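Putative major capsid protein (Cafeteriavirus-dependent mavirus, PDB 6G43) probably builds the shell of the virus particle as trimeric capsomers. Local coordinates at the interface of chains A and B. Residues are numbered along the deposited sequence; one frame, centred on the assembly and turned at random. Chains: chain A/B, Putative major capsid protein.

Contact 1: the interface of chains A and B. Residues chain A 20-21, 23; chain B 37, 68, 221, 273, 276, 279, 282.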
ATOM      1  N   ALA A  20     -17.420  15.424   9.408  1.00 31.50           N
ATOM      2  CA  ALA A  20     -17.246  16.878   9.543  1.00 31.53           C
ATOM      3  C   ALA A  20     -18.397  17.582  10.275  1.00 31.37           C
ATOM      4  O   ALA A  20     -18.165  18.584  10.958  1.00 31.67           O
ATOM      5  CB  ALA A  20     -17.042  17.507   8.171  1.00 31.34           C
ATOM      6  N   TYR A  21     -19.622  17.072  10.122  1.00 30.91           N
ATOM      7  CA  TYR A  21     -20.793  17.618  10.827  1.00 30.96           C
ATOM      8  C   TYR A  21     -20.886  17.219  12.306  1.00 30.78           C
ATOM      9  O   TYR A  21     -21.671  17.812  13.044  1.00 31.10           O
ATOM     10  CB  TYR A  21     -22.104  17.259  10.105  1.00 30.77           C
ATOM     11  CG  TYR A  21     -22.357  17.993   8.794  1.00 30.57           C
ATOM     12  CD1 TYR A  21     -22.072  19.358   8.645  1.00 30.39           C
ATOM     13  CD2 TYR A  21     -22.927  17.326   7.708  1.00 30.56           C
ATOM     14  CE1 TYR A  21     -22.318  20.018   7.448  1.00 30.58           C
ATOM     15  CE2 TYR A  21     -23.178  17.979   6.507  1.00 30.63           C
ATOM     16  CZ  TYR A  21     -22.873  19.325   6.382  1.00 30.70           C
ATOM     17  OH  TYR A  21     -23.121  19.976   5.196  1.00 30.68           O
ATOM     18  N   TRP A  23     -19.525  18.213  15.035  1.00 29.70           N
ATOM     19  CA  TRP A  23     -18.760  19.419  15.382  1.00 29.14           C
ATOM     20  C   TRP A  23     -17.946  19.184  16.656  1.00 29.02           C
ATOM     21  O   TRP A  23     -18.500  18.696  17.642  1.00 29.11           O
ATOM     22  CB  TRP A  23     -19.686  20.626  15.606  1.00 28.73           C
ATOM     23  CG  TRP A  23     -20.663  20.900  14.495  1.00 28.11           C
ATOM     24  CD1 TRP A  23     -21.984  20.560  14.472  1.00 27.89           C
ATOM     25  CD2 TRP A  23     -20.400  21.570  13.256  1.00 27.60           C
ATOM     26  NE1 TRP A  23     -22.560  20.969  13.294  1.00 27.70           N
ATOM     27  CE2 TRP A  23     -21.612  21.594  12.530  1.00 27.56           C
ATOM     28  CE3 TRP A  23     -19.258  22.150  12.687  1.00 27.63           C
ATOM     29  CZ2 TRP A  23     -21.716  22.177  11.261  1.00 27.39           C
ATOM     30  CZ3 TRP A  23     -19.363  22.732  11.421  1.00 27.39           C
ATOM     31  CH2 TRP A  23     -20.586  22.738  10.726  1.00 27.32           C
TER
ATOM     32  N   ILE B  37     -21.704  17.061   1.887  1.00 33.32           N
ATOM     33  CA  ILE B  37     -21.210  18.367   1.480  1.00 32.87           C
ATOM     34  C   ILE B  37     -21.274  18.392  -0.051  1.00 32.66           C
ATOM     35  O   ILE B  37     -20.553  17.632  -0.696  1.00 32.67           O
ATOM     36  CB  ILE B  37     -19.772  18.617   1.988  1.00 32.92           C
ATOM     37  CG1 ILE B  37     -19.755  18.650   3.522  1.00 32.92           C
ATOM     38  CG2 ILE B  37     -19.217  19.932   1.444  1.00 32.77           C
ATOM     39  CD1 ILE B  37     -18.374  18.563   4.134  1.00 33.15           C
ATOM     40  N   LEU B  68     -21.802  28.154   5.670  1.00 25.94           N
ATOM     41  CA  LEU B  68     -20.633  27.296   5.879  1.00 25.55           C
ATOM     42  C   LEU B  68     -19.606  27.459   4.768  1.00 25.04           C
ATOM     43  O   LEU B  68     -19.961  27.496   3.591  1.00 24.83           O
ATOM     44  CB  LEU B  68     -21.047  25.823   5.971  1.00 25.59           C
ATOM     45  CG  LEU B  68     -22.031  25.439   7.083  1.00 25.79           C
ATOM     46  CD1 LEU B  68     -22.209  23.928   7.104  1.00 25.92           C
ATOM     47  CD2 LEU B  68     -21.575  25.939   8.448  1.00 25.82           C
ATOM     48  N   PRO B 221     -16.012  22.503   8.423  1.00 26.02           N
ATOM     49  CA  PRO B 221     -16.122  23.843   7.837  1.00 25.64           C
ATOM     50  C   PRO B 221     -16.177  24.977   8.861  1.00 25.33           C
ATOM     51  O   PRO B 221     -16.453  24.743  10.043  1.00 25.07           O
ATOM     52  CB  PRO B 221     -17.438  23.773   7.057  1.00 25.88           C
ATOM     53  CG  PRO B 221     -18.251  22.767   7.784  1.00 25.90           C
ATOM     54  CD  PRO B 221     -17.276  21.751   8.301  1.00 26.03           C
ATOM     55  N   TRP B 273     -21.775  26.733   1.320  1.00 30.90           N
ATOM     56  CA  TRP B 273     -23.107  26.120   1.294  1.00 31.17           C
ATOM     57  C   TRP B 273     -23.900  26.344   2.580  1.00 31.90           C
ATOM     58  O   TRP B 273     -23.338  26.670   3.629  1.00 31.73           O
ATOM     59  CB  TRP B 273     -22.991  24.618   0.996  1.00 30.79           C
ATOM     60  CG  TRP B 273     -22.422  23.773   2.114  1.00 30.27           C
ATOM     61  CD1 TRP B 273     -23.123  22.990   2.985  1.00 30.16           C
ATOM     62  CD2 TRP B 273     -21.040  23.613   2.457  1.00 29.90           C
ATOM     63  NE1 TRP B 273     -22.268  22.357   3.854  1.00 29.97           N
ATOM     64  CE2 TRP B 273     -20.982  22.722   3.554  1.00 29.97           C
ATOM     65  CE3 TRP B 273     -19.844  24.139   1.950  1.00 29.90           C
ATOM     66  CZ2 TRP B 273     -19.772  22.346   4.154  1.00 29.72           C
ATOM     67  CZ3 TRP B 273     -18.638  23.761   2.546  1.00 29.58           C
ATOM     68  CH2 TRP B 273     -18.615  22.875   3.636  1.00 29.56           C
ATOM     69  N   PRO B 276     -27.499  21.881   6.309  1.00 39.54           N
ATOM     70  CA  PRO B 276     -28.791  21.193   6.238  1.00 40.78           C
ATOM     71  C   PRO B 276     -29.487  21.155   7.600  1.00 42.13           C
ATOM     72  O   PRO B 276     -28.820  21.098   8.633  1.00 41.52           O
ATOM     73  CB  PRO B 276     -28.410  19.784   5.776  1.00 40.31           C
ATOM     74  CG  PRO B 276     -27.037  19.580   6.309  1.00 40.07           C
ATOM     75  CD  PRO B 276     -26.371  20.928   6.275  1.00 39.74           C
ATOM     76  N   ILE B 279     -29.075  17.865  10.446  1.00 46.74           N
ATOM     77  CA  ILE B 279     -28.027  17.798  11.486  1.00 46.25           C
ATOM     78  C   ILE B 279     -28.340  18.592  12.768  1.00 46.00           C
ATOM     79  O   ILE B 279     -27.613  18.479  13.757  1.00 45.57           O
ATOM     80  CB  ILE B 279     -26.619  18.190  10.957  1.00 46.15           C
ATOM     81  CG1 ILE B 279     -26.559  19.642  10.462  1.00 46.35           C
ATOM     82  CG2 ILE B 279     -26.189  17.238   9.851  1.00 46.03           C
ATOM     83  CD1 ILE B 279     -25.152  20.196  10.395  1.00 46.07           C
ATOM     84  N   ILE B 282     -26.501  24.208  14.948  1.00 40.50           N
ATOM     85  CA  ILE B 282     -25.048  24.237  15.048  1.00 38.83           C
ATOM     86  C   ILE B 282     -24.709  24.700  16.472  1.00 37.37           C
ATOM     87  O   ILE B 282     -25.312  25.662  16.952  1.00 36.81           O
ATOM     88  CB  ILE B 282     -24.439  25.173  13.975  1.00 38.62           C
ATOM     89  CG1 ILE B 282     -24.723  24.620  12.572  1.00 38.83           C
ATOM     90  CG2 ILE B 282     -22.933  25.322  14.148  1.00 38.50           C
ATOM     91  CD1 ILE B 282     -24.406  25.581  11.445  1.00 39.21           C
TER
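The indole of A:Trp23 is bounded on both faces: the backbone oxygens of A:Ala20 and A:Tyr21 from its own chain lie above the rim of one, and B:Ile282 CG2 approaches the rim of the other. At its edge, in plane, lies the carbonyl oxygen of B:Pro221. The proline ring meets the benzo end at about a right angle, with B:Pro221 CG 3.8 Å from A:Trp23 CH2. A:Tyr21 receives its polar partner at the ring edge. The indole nitrogen B:Trp273 NE1 donates to the phenol oxygen A:Tyr21 OH at 2.9 Å, with 151° at the hydrogen; the oxygen sits 19° out of the indole plane, so the bond is somewhat bent. The donor ring is itself clamped within chain B, with B:Leu68 CB over the centre of one face and B:Ile37 CG2 toward the rim of the other, which should limit its tilting. B:Ile279 crosses the phenol at about a right angle. Its CG1 branch lies between backbone N and carbonyl carbon (chi1 62°), bringing B:Ile279 CD1 within 3.6 Å of A:Tyr21 CD1 and also up to the indole. B:Pro276 CD faces the phenol tip, 3.8 Å from A:Tyr21 CZ, while B:Leu68 CD1 meets A:Tyr21 CE1 at 3.9 Å. In the fold, 3-10 helix 19-21 and the following loop of the chain A N-terminal arm dock beside 3-10 helix 277-279, the end of strand 264-273 and nearby loops of chain B.

Contact 2: the interface of chains A and B. Residues chain A 287, 479, 481, 495; chain B 8-9, 11.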
ATOM      1  N   ILE A 287       0.983 -12.199  31.041  1.00 27.51           N
ATOM      2  CA  ILE A 287       0.938 -13.232  30.003  1.00 27.11           C
ATOM      3  C   ILE A 287       1.594 -12.707  28.719  1.00 27.00           C
ATOM      4  O   ILE A 287       1.463 -11.527  28.382  1.00 27.15           O
ATOM      5  CB  ILE A 287      -0.515 -13.686  29.726  1.00 26.89           C
ATOM      6  CG1 ILE A 287      -1.181 -14.172  31.027  1.00 26.90           C
ATOM      7  CG2 ILE A 287      -0.544 -14.792  28.673  1.00 26.76           C
ATOM      8  CD1 ILE A 287      -2.671 -14.426  30.932  1.00 26.75           C
ATOM      9  N   LEU A 479       1.640 -20.005  25.613  1.00 28.84           N
ATOM     10  CA  LEU A 479       1.771 -18.781  26.405  1.00 28.32           C
ATOM     11  C   LEU A 479       2.893 -18.903  27.418  1.00 27.53           C
ATOM     12  O   LEU A 479       3.176 -19.995  27.907  1.00 27.19           O
ATOM     13  CB  LEU A 479       0.457 -18.460  27.121  1.00 28.46           C
ATOM     14  CG  LEU A 479      -0.774 -18.297  26.224  1.00 28.69           C
ATOM     15  CD1 LEU A 479      -1.994 -17.968  27.067  1.00 28.95           C
ATOM     16  CD2 LEU A 479      -0.580 -17.231  25.158  1.00 28.92           C
ATOM     17  N   TYR A 481       4.122 -17.206  31.095  1.00 26.97           N
ATOM     18  CA  TYR A 481       3.560 -16.525  32.260  1.00 27.00           C
ATOM     19  C   TYR A 481       4.698 -15.989  33.124  1.00 27.08           C
ATOM     20  O   TYR A 481       5.597 -16.743  33.485  1.00 27.11           O
ATOM     21  CB  TYR A 481       2.705 -17.498  33.068  1.00 26.98           C
ATOM     22  CG  TYR A 481       1.581 -18.133  32.276  1.00 27.20           C
ATOM     23  CD1 TYR A 481       1.785 -19.316  31.560  1.00 27.23           C
ATOM     24  CD2 TYR A 481       0.309 -17.556  32.241  1.00 27.18           C
ATOM     25  CE1 TYR A 481       0.757 -19.902  30.832  1.00 27.37           C
ATOM     26  CE2 TYR A 481      -0.725 -18.135  31.513  1.00 27.30           C
ATOM     27  CZ  TYR A 481      -0.498 -19.307  30.812  1.00 27.33           C
ATOM     28  OH  TYR A 481      -1.518 -19.883  30.094  1.00 27.30           O
ATOM     29  N   TYR A 495      -7.666 -27.365  25.917  1.00 32.86           N
ATOM     30  CA  TYR A 495      -8.990 -27.555  26.514  1.00 32.98           C
ATOM     31  C   TYR A 495      -9.633 -28.786  25.879  1.00 33.49           C
ATOM     32  O   TYR A 495      -9.194 -29.238  24.819  1.00 33.44           O
ATOM     33  CB  TYR A 495      -9.867 -26.317  26.281  1.00 33.06           C
ATOM     34  CG  TYR A 495      -9.251 -25.027  26.786  1.00 33.22           C
ATOM     35  CD1 TYR A 495      -8.384 -24.285  25.980  1.00 32.89           C
ATOM     36  CD2 TYR A 495      -9.521 -24.552  28.072  1.00 33.07           C
ATOM     37  CE1 TYR A 495      -7.802 -23.112  26.439  1.00 32.81           C
ATOM     38  CE2 TYR A 495      -8.945 -23.376  28.538  1.00 33.08           C
ATOM     39  CZ  TYR A 495      -8.086 -22.661  27.717  1.00 32.92           C
ATOM     40  OH  TYR A 495      -7.513 -21.495  28.163  1.00 33.13           O
TER
ATOM     41  N   PRO B   8      -0.287 -21.590  36.302  1.00 39.43           N
ATOM     42  CA  PRO B   8      -0.937 -20.700  35.329  1.00 39.55           C
ATOM     43  C   PRO B   8      -2.418 -20.463  35.644  1.00 39.56           C
ATOM     44  O   PRO B   8      -3.116 -21.414  36.004  1.00 38.56           O
ATOM     45  CB  PRO B   8      -0.802 -21.455  33.999  1.00 39.62           C
ATOM     46  CG  PRO B   8       0.330 -22.395  34.198  1.00 39.73           C
ATOM     47  CD  PRO B   8       0.295 -22.777  35.645  1.00 39.70           C
ATOM     48  N   PRO B   9      -2.893 -19.207  35.513  1.00 39.87           N
ATOM     49  CA  PRO B   9      -4.296 -18.925  35.809  1.00 40.10           C
ATOM     50  C   PRO B   9      -5.237 -19.502  34.754  1.00 40.69           C
ATOM     51  O   PRO B   9      -4.831 -19.737  33.612  1.00 39.96           O
ATOM     52  CB  PRO B   9      -4.350 -17.396  35.806  1.00 40.00           C
ATOM     53  CG  PRO B   9      -3.286 -16.994  34.850  1.00 39.96           C
ATOM     54  CD  PRO B   9      -2.189 -18.008  35.019  1.00 39.99           C
ATOM     55  N   LEU B  11      -7.961 -19.465  32.012  1.00 38.68           N
ATOM     56  CA  LEU B  11      -8.343 -18.520  30.961  1.00 37.68           C
ATOM     57  C   LEU B  11      -9.624 -18.990  30.287  1.00 37.23           C
ATOM     58  O   LEU B  11      -9.751 -20.166  29.950  1.00 36.75           O
ATOM     59  CB  LEU B  11      -7.229 -18.403  29.919  1.00 37.11           C
ATOM     60  CG  LEU B  11      -5.872 -17.897  30.415  1.00 36.74           C
ATOM     61  CD1 LEU B  11      -4.819 -18.032  29.324  1.00 36.46           C
ATOM     62  CD2 LEU B  11      -5.969 -16.455  30.885  1.00 36.61           C
TER
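B:Leu11 points the tip of its side chain at the tips of two aliphatic residues of chain A. Each methyl takes a different partner: B:Leu11 CD1 comes within 3.6 Å of A:Leu479 CD1, and B:Leu11 CD2 within 3.9 Å of A:Ile287 CD1. The leucine CG stands anti to the carbonyl carbon (chi1 -61°), which carries the fork toward strands 285-289 and 478-483. The first methyl also borders the phenol oxygen of the next aromatic group, with B:Leu11 CD1 3.9 Å from A:Tyr481 OH. Two consecutive prolines flank that ring. B:Pro8 CB sits over one face, displaced toward the rim and 3.9 Å from the centroid of the A:Tyr481 ring, a CH-pi contact. B:Pro9 crosses the tyrosine obliquely and borders the CD2-CE2 rim on the same side, its CD 3.8 Å from A:Tyr481 CD2. Farther out, the polar rim is formed by A:Tyr495, whose hydroxyl OH lies 3.2 Å from the backbone oxygen O of B:Leu11. The phenol can donate to this carbonyl, making a long, probably weak hydrogen bond that may help hold the backbone of the same residue whose side chain fills the apolar centre. The patch thus anchors the extreme N-terminal segment of chain B on the beta strands of chain A, an attachment that probably steadies the trimer.

Contact 3: the interface of chains A and B. Residues chain A 12-16; chain B 31-34.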
ATOM      1  N   ASP A  12     -35.415  -0.853   9.266  1.00 36.43           N
ATOM      2  CA  ASP A  12     -35.307   0.505   9.800  1.00 36.59           C
ATOM      3  C   ASP A  12     -34.323   1.316   8.973  1.00 36.00           C
ATOM      4  O   ASP A  12     -33.425   0.757   8.333  1.00 35.36           O
ATOM      5  CB  ASP A  12     -34.847   0.485  11.261  1.00 37.22           C
ATOM      6  CG  ASP A  12     -35.829  -0.221  12.185  1.00 37.98           C
ATOM      7  OD1 ASP A  12     -37.053  -0.177  11.924  1.00 38.67           O
ATOM      8  OD2 ASP A  12     -35.367  -0.821  13.178  1.00 38.36           O
ATOM      9  N   THR A  13     -34.502   2.635   8.997  1.00 35.39           N
ATOM     10  CA  THR A  13     -33.696   3.551   8.200  1.00 35.22           C
ATOM     11  C   THR A  13     -32.772   4.405   9.065  1.00 34.96           C
ATOM     12  O   THR A  13     -33.048   4.640  10.244  1.00 34.68           O
ATOM     13  CB  THR A  13     -34.583   4.466   7.334  1.00 35.24           C
ATOM     14  OG1 THR A  13     -35.604   5.058   8.146  1.00 35.60           O
ATOM     15  CG2 THR A  13     -35.231   3.669   6.209  1.00 34.97           C
ATOM     16  N   VAL A  14     -31.663   4.835   8.467  1.00 34.71           N
ATOM     17  CA  VAL A  14     -30.742   5.799   9.073  1.00 35.25           C
ATOM     18  C   VAL A  14     -30.330   6.836   8.032  1.00 35.68           C
ATOM     19  O   VAL A  14     -30.339   6.562   6.831  1.00 35.41           O
ATOM     20  CB  VAL A  14     -29.486   5.123   9.678  1.00 35.09           C
ATOM     21  CG1 VAL A  14     -29.874   4.238  10.853  1.00 35.05           C
ATOM     22  CG2 VAL A  14     -28.711   4.321   8.633  1.00 35.02           C
ATOM     23  N   LEU A  15     -29.983   8.028   8.503  1.00 36.92           N
ATOM     24  CA  LEU A  15     -29.531   9.116   7.638  1.00 37.87           C
ATOM     25  C   LEU A  15     -28.031   9.318   7.851  1.00 37.86           C
ATOM     26  O   LEU A  15     -27.611   9.866   8.871  1.00 37.79           O
ATOM     27  CB  LEU A  15     -30.321  10.397   7.942  1.00 38.05           C
ATOM     28  CG  LEU A  15     -30.173  11.572   6.971  1.00 38.70           C
ATOM     29  CD1 LEU A  15     -30.657  11.219   5.570  1.00 38.83           C
ATOM     30  CD2 LEU A  15     -30.937  12.778   7.499  1.00 38.80           C
ATOM     31  N   GLN A  16     -27.232   8.841   6.899  1.00 37.83           N
ATOM     32  CA  GLN A  16     -25.778   8.982   6.959  1.00 37.95           C
ATOM     33  C   GLN A  16     -25.363  10.407   6.602  1.00 37.53           C
ATOM     34  O   GLN A  16     -25.939  11.018   5.701  1.00 36.67           O
ATOM     35  CB  GLN A  16     -25.101   7.980   6.022  1.00 38.62           C
ATOM     36  CG  GLN A  16     -25.145   6.549   6.533  1.00 39.38           C
ATOM     37  CD  GLN A  16     -24.357   5.578   5.668  1.00 40.16           C
ATOM     38  OE1 GLN A  16     -24.274   5.735   4.447  1.00 40.69           O
ATOM     39  NE2 GLN A  16     -23.784   4.554   6.298  1.00 40.61           N
TER
ATOM     40  N   ILE B  31     -31.237   0.219   6.363  1.00 32.42           N
ATOM     41  CA  ILE B  31     -31.032   0.865   5.069  1.00 32.21           C
ATOM     42  C   ILE B  31     -30.688   2.328   5.296  1.00 32.26           C
ATOM     43  O   ILE B  31     -31.366   3.020   6.054  1.00 31.65           O
ATOM     44  CB  ILE B  31     -32.277   0.764   4.164  1.00 32.07           C
ATOM     45  CG1 ILE B  31     -32.782  -0.685   4.068  1.00 32.06           C
ATOM     46  CG2 ILE B  31     -31.975   1.309   2.772  1.00 32.01           C
ATOM     47  CD1 ILE B  31     -31.750  -1.703   3.623  1.00 32.05           C
ATOM     48  N   ALA B  32     -29.639   2.795   4.626  1.00 32.48           N
ATOM     49  CA  ALA B  32     -29.185   4.171   4.758  1.00 32.66           C
ATOM     50  C   ALA B  32     -29.663   5.019   3.589  1.00 32.52           C
ATOM     51  O   ALA B  32     -29.789   4.533   2.465  1.00 31.79           O
ATOM     52  CB  ALA B  32     -27.668   4.217   4.850  1.00 32.68           C
ATOM     53  N   SER B  33     -29.971   6.277   3.885  1.00 33.02           N
ATOM     54  CA  SER B  33     -29.962   7.348   2.895  1.00 33.67           C
ATOM     55  C   SER B  33     -28.858   8.307   3.321  1.00 34.79           C
ATOM     56  O   SER B  33     -28.241   8.118   4.376  1.00 35.10           O
ATOM     57  CB  SER B  33     -31.307   8.059   2.824  1.00 33.35           C
ATOM     58  OG  SER B  33     -31.333   8.952   1.724  1.00 32.78           O
ATOM     59  N   ARG B  34     -28.612   9.335   2.515  1.00 36.09           N
ATOM     60  CA  ARG B  34     -27.441  10.183   2.705  1.00 37.00           C
ATOM     61  C   ARG B  34     -27.714  11.671   2.509  1.00 37.19           C
ATOM     62  O   ARG B  34     -28.549  12.071   1.693  1.00 37.33           O
ATOM     63  CB  ARG B  34     -26.330   9.738   1.750  1.00 37.83           C
ATOM     64  CG  ARG B  34     -24.948  10.268   2.098  1.00 38.67           C
ATOM     65  CD  ARG B  34     -23.917   9.834   1.074  1.00 39.47           C
ATOM     66  NE  ARG B  34     -23.605   8.404   1.162  1.00 40.12           N
ATOM     67  CZ  ARG B  34     -22.560   7.862   1.798  1.00 40.53           C
ATOM     68  NH1 ARG B  34     -21.659   8.608   2.443  1.00 40.99           N
ATOM     69  NH2 ARG B  34     -22.411   6.538   1.788  1.00 40.35           N
TER
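A:Gln16 N donates to B:Ser33 O at 2.8 Å, the shortest of a ladder of backbone hydrogen bonds between two strands of different chains. The same serine gives its own amide in the other direction, B:Ser33 N to A:Val14 O at 3.0 Å. A:Val14 N then donates to B:Ile31 O at 3.0 Å, and B:Ile31 N to A:Asp12 O at 3.0 Å. Both backbone polar groups of A:Val14 are therefore engaged, and the alternation of A:Asp12, A:Val14 and A:Gln16 with B:Ile31 and B:Ser33 is the signature of parallel pairing. Side chains add a smaller layer. A:Gln16 runs extended beyond CG (chi2 -174°), laying its amide carbon CD 3.7 Å from B:Ala32 CB. The amide oxygen A:Gln16 OE1 comes 3.3 Å from the guanidinium nitrogen B:Arg34 NH2, a long polar approach, with the amide and guanidinium planes turned 68° apart. A:Val14 CG2 rests 3.9 Å from B:Ala32 CA. Strand 12-16 of the chain A arm thus aligns alongside strand 29-34 of chain B, forming a parallel beta pairing across the subunit boundary.

Contacts 1 and 3 have centres of their C-alpha atoms about 18 Å apart and use successive pieces of one arm: strand 12-16 of chain A is followed after a two-residue gap by 3-10 helix 19-21, so chain B is gripped first by backbone pairing and then by aromatic side chains. Contact 2 lies about 50 Å from contact 1 and about 45 Å from contact 3, and runs the opposite way, with the start of the chain B arm on chain A. Since every copy repeats these sites, residues 8-23 probably touch both neighbours in the three-copy assembly, interlacing the trimer through exchanged arms.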